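Local coordinates for protein diguanylate cyclase with PAS/PAC sensor (Marinobacter aquaeolei, PDB 3H9W) that probably makes the second messenger cyclic di-GMP from two GTP molecules as a full-length enzyme, of which this chain is the N-terminal PAS sensor domain, at residues A[34-37]-A[38-41]. Sequence-based numbering, arbitrary orientation.
Sequences WKSV and EDWA
Asp39 OD2 is gripped from three directions. The straighter backbone bond comes from Ser36 N, 2.8 Å from Asp39 OD2, on the anti side of the carboxylate and close to its plane. Lys35 N donates to the same Asp39 OD2 at 2.9 Å, but from above that plane and at a more bent N-H angle of 130°. A water gives the third bond and also bridges to Ser36 OG at 2.7 Å. Asp39 CG lies beside its own backbone N (chi1 -63°), which turns the carboxylate back over the start of the helix to the two loop amides. Three donors on one oxygen would probably favour the charged carboxylate.

Ser36 caps the helix with its own side chain. Ser36 OG sits between the backbone N and the carbonyl carbon (chi1 73°), which faces it to Glu38 N, from which it accepts at 3.2 Å. Ser36 O takes Asp39 N and, weakly, Trp40 N. The regular helical bond follows one residue on, Ala41 N to Val37 O at 2.8 Å, nearly in line with the carbonyl.

On the apolar side, Trp34 CZ3 comes obliquely to within 3.8 Å of Trp40 CA. Trp34 also packs on helix 22-27 and makes a cation-pi contact with Arg43. The Trp40 ring has Val37 O at its edge and leans on helix 46-61. Trp40 NE1 is hydrogen-bonded to Tyr70 OH.

Ser36 at the N-cap and Asp39 three residues later form a capping box, in which Asp39 OD2 takes Ser36 N and Ser36 OG takes Glu38 N; here it starts the short helix 37-42 of the PAS fold.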
ATOM      1  N   TRP A  34       6.673   4.518  17.391  1.00 21.46           N
ATOM      2  CA  TRP A  34       5.646   5.075  16.520  1.00 19.48           C
ATOM      3  C   TRP A  34       4.289   4.836  17.163  1.00 22.37           C
ATOM      4  O   TRP A  34       3.620   3.848  16.874  1.00 25.14           O
ATOM      5  CB  TRP A  34       5.721   4.422  15.140  1.00 17.50           C
ATOM      6  CG  TRP A  34       6.974   4.782  14.404  1.00 19.98           C
ATOM      7  CD1 TRP A  34       8.214   4.234  14.569  1.00 22.99           C
ATOM      8  CD2 TRP A  34       7.117   5.813  13.423  1.00 19.04           C
ATOM      9  NE1 TRP A  34       9.127   4.864  13.747  1.00 19.76           N
ATOM     10  CE2 TRP A  34       8.477   5.837  13.032  1.00 23.42           C
ATOM     11  CE3 TRP A  34       6.229   6.725  12.836  1.00 21.40           C
ATOM     12  CZ2 TRP A  34       8.968   6.736  12.071  1.00 19.88           C
ATOM     13  CZ3 TRP A  34       6.714   7.617  11.882  1.00 23.43           C
ATOM     14  CH2 TRP A  34       8.074   7.616  11.511  1.00 18.59           C
ATOM     15  N   LYS A  35       3.894   5.758  18.040  1.00 24.73           N
ATOM     16  CA  LYS A  35       2.636   5.662  18.778  1.00 24.20           C
ATOM     17  C   LYS A  35       1.415   6.291  18.111  1.00 22.90           C
ATOM     18  O   LYS A  35       0.326   5.716  18.146  1.00 27.69           O
ATOM     19  CB  LYS A  35       2.819   6.274  20.173  1.00 24.61           C
ATOM     20  CG  LYS A  35       3.753   5.483  21.078  1.00 26.47           C
ATOM     21  CD  LYS A  35       3.104   4.177  21.511  1.00 23.00           C
ATOM     22  CE  LYS A  35       4.000   3.396  22.452  1.00 23.61           C
ATOM     23  NZ  LYS A  35       3.408   2.077  22.796  1.00 28.52           N
ATOM     24  N   SER A  36       1.579   7.469  17.518  1.00 23.84           N
ATOM     25  CA  SER A  36       0.454   8.138  16.869  1.00 25.99           C
ATOM     26  C   SER A  36       0.868   9.023  15.703  1.00 23.11           C
ATOM     27  O   SER A  36       2.052   9.166  15.387  1.00 22.11           O
ATOM     28  CB  SER A  36      -0.305   9.011  17.870  1.00 30.64           C
ATOM     29  OG  SER A  36       0.441  10.178  18.181  1.00 31.29           O
ATOM     30  N   VAL A  37      -0.133   9.640  15.087  1.00 21.83           N
ATOM     31  CA  VAL A  37       0.083  10.529  13.960  1.00 20.38           C
ATOM     32  C   VAL A  37       1.029  11.658  14.339  1.00 20.65           C
ATOM     33  O   VAL A  37       1.777  12.171  13.501  1.00 22.36           O
ATOM     34  CB  VAL A  37      -1.250  11.121  13.467  1.00 28.07           C
ATOM     35  CG1 VAL A  37      -2.124  10.007  12.907  1.00 31.19           C
ATOM     36  CG2 VAL A  37      -1.966  11.818  14.617  1.00 30.67           C
ATOM     37  N   GLU A  38       1.000  12.042  15.612  1.00 28.68           N
ATOM     38  CA  GLU A  38       1.859  13.111  16.103  1.00 24.37           C
ATOM     39  C   GLU A  38       3.325  12.753  15.877  1.00 25.66           C
ATOM     40  O   GLU A  38       4.142  13.611  15.535  1.00 26.33           O
ATOM     41  CB  GLU A  38       1.592  13.343  17.596  1.00 33.59           C
ATOM     42  CG  GLU A  38       2.277  14.570  18.181  1.00 49.80           C
ATOM     43  CD  GLU A  38       1.887  14.815  19.634  1.00 57.09           C
ATOM     44  OE1 GLU A  38       2.302  14.026  20.511  1.00 61.34           O
ATOM     45  OE2 GLU A  38       1.157  15.793  19.895  1.00 58.84           O
ATOM     46  N   ASP A  39       3.657  11.480  16.069  1.00 25.35           N
ATOM     47  CA  ASP A  39       5.035  11.018  15.875  1.00 28.82           C
ATOM     48  C   ASP A  39       5.402  11.113  14.395  1.00 27.60           C
ATOM     49  O   ASP A  39       6.508  11.516  14.033  1.00 24.11           O
ATOM     50  CB  ASP A  39       5.183   9.571  16.351  1.00 26.88           C
ATOM     51  CG  ASP A  39       4.921   9.417  17.840  1.00 30.65           C
ATOM     52  OD1 ASP A  39       5.601  10.099  18.634  1.00 32.79           O
ATOM     53  OD2 ASP A  39       4.047   8.606  18.212  1.00 29.65           O
ATOM     54  N   TRP A  40       4.459  10.726  13.548  1.00 22.25           N
ATOM     55  CA  TRP A  40       4.640  10.769  12.101  1.00 23.15           C
ATOM     56  C   TRP A  40       4.855  12.215  11.654  1.00 23.18           C
ATOM     57  O   TRP A  40       5.743  12.506  10.849  1.00 20.34           O
ATOM     58  CB  TRP A  40       3.393  10.180  11.438  1.00 22.90           C
ATOM     59  CG  TRP A  40       3.277  10.410   9.967  1.00 22.78           C
ATOM     60  CD1 TRP A  40       3.959   9.768   8.972  1.00 23.89           C
ATOM     61  CD2 TRP A  40       2.403  11.337   9.322  1.00 21.04           C
ATOM     62  NE1 TRP A  40       3.559  10.239   7.742  1.00 23.19           N
ATOM     63  CE2 TRP A  40       2.606  11.206   7.929  1.00 25.52           C
ATOM     64  CE3 TRP A  40       1.465  12.269   9.785  1.00 24.58           C
ATOM     65  CZ2 TRP A  40       1.906  11.975   6.994  1.00 24.87           C
ATOM     66  CZ3 TRP A  40       0.766  13.035   8.853  1.00 29.96           C
ATOM     67  CH2 TRP A  40       0.994  12.881   7.474  1.00 25.16           C
ATOM     68  N   ALA A  41       4.038  13.120  12.188  1.00 21.36           N
ATOM     69  CA  ALA A  41       4.123  14.542  11.849  1.00 25.17           C
ATOM     70  C   ALA A  41       5.412  15.198  12.344  1.00 26.82           C
ATOM     71  O   ALA A  41       5.968  16.081  11.686  1.00 26.80           O
ATOM     72  CB  ALA A  41       2.908  15.282  12.424  1.00 24.10           C
TER
HETATM   73  O   HOH W   1       2.281   9.826  20.099  1.00 35.37           O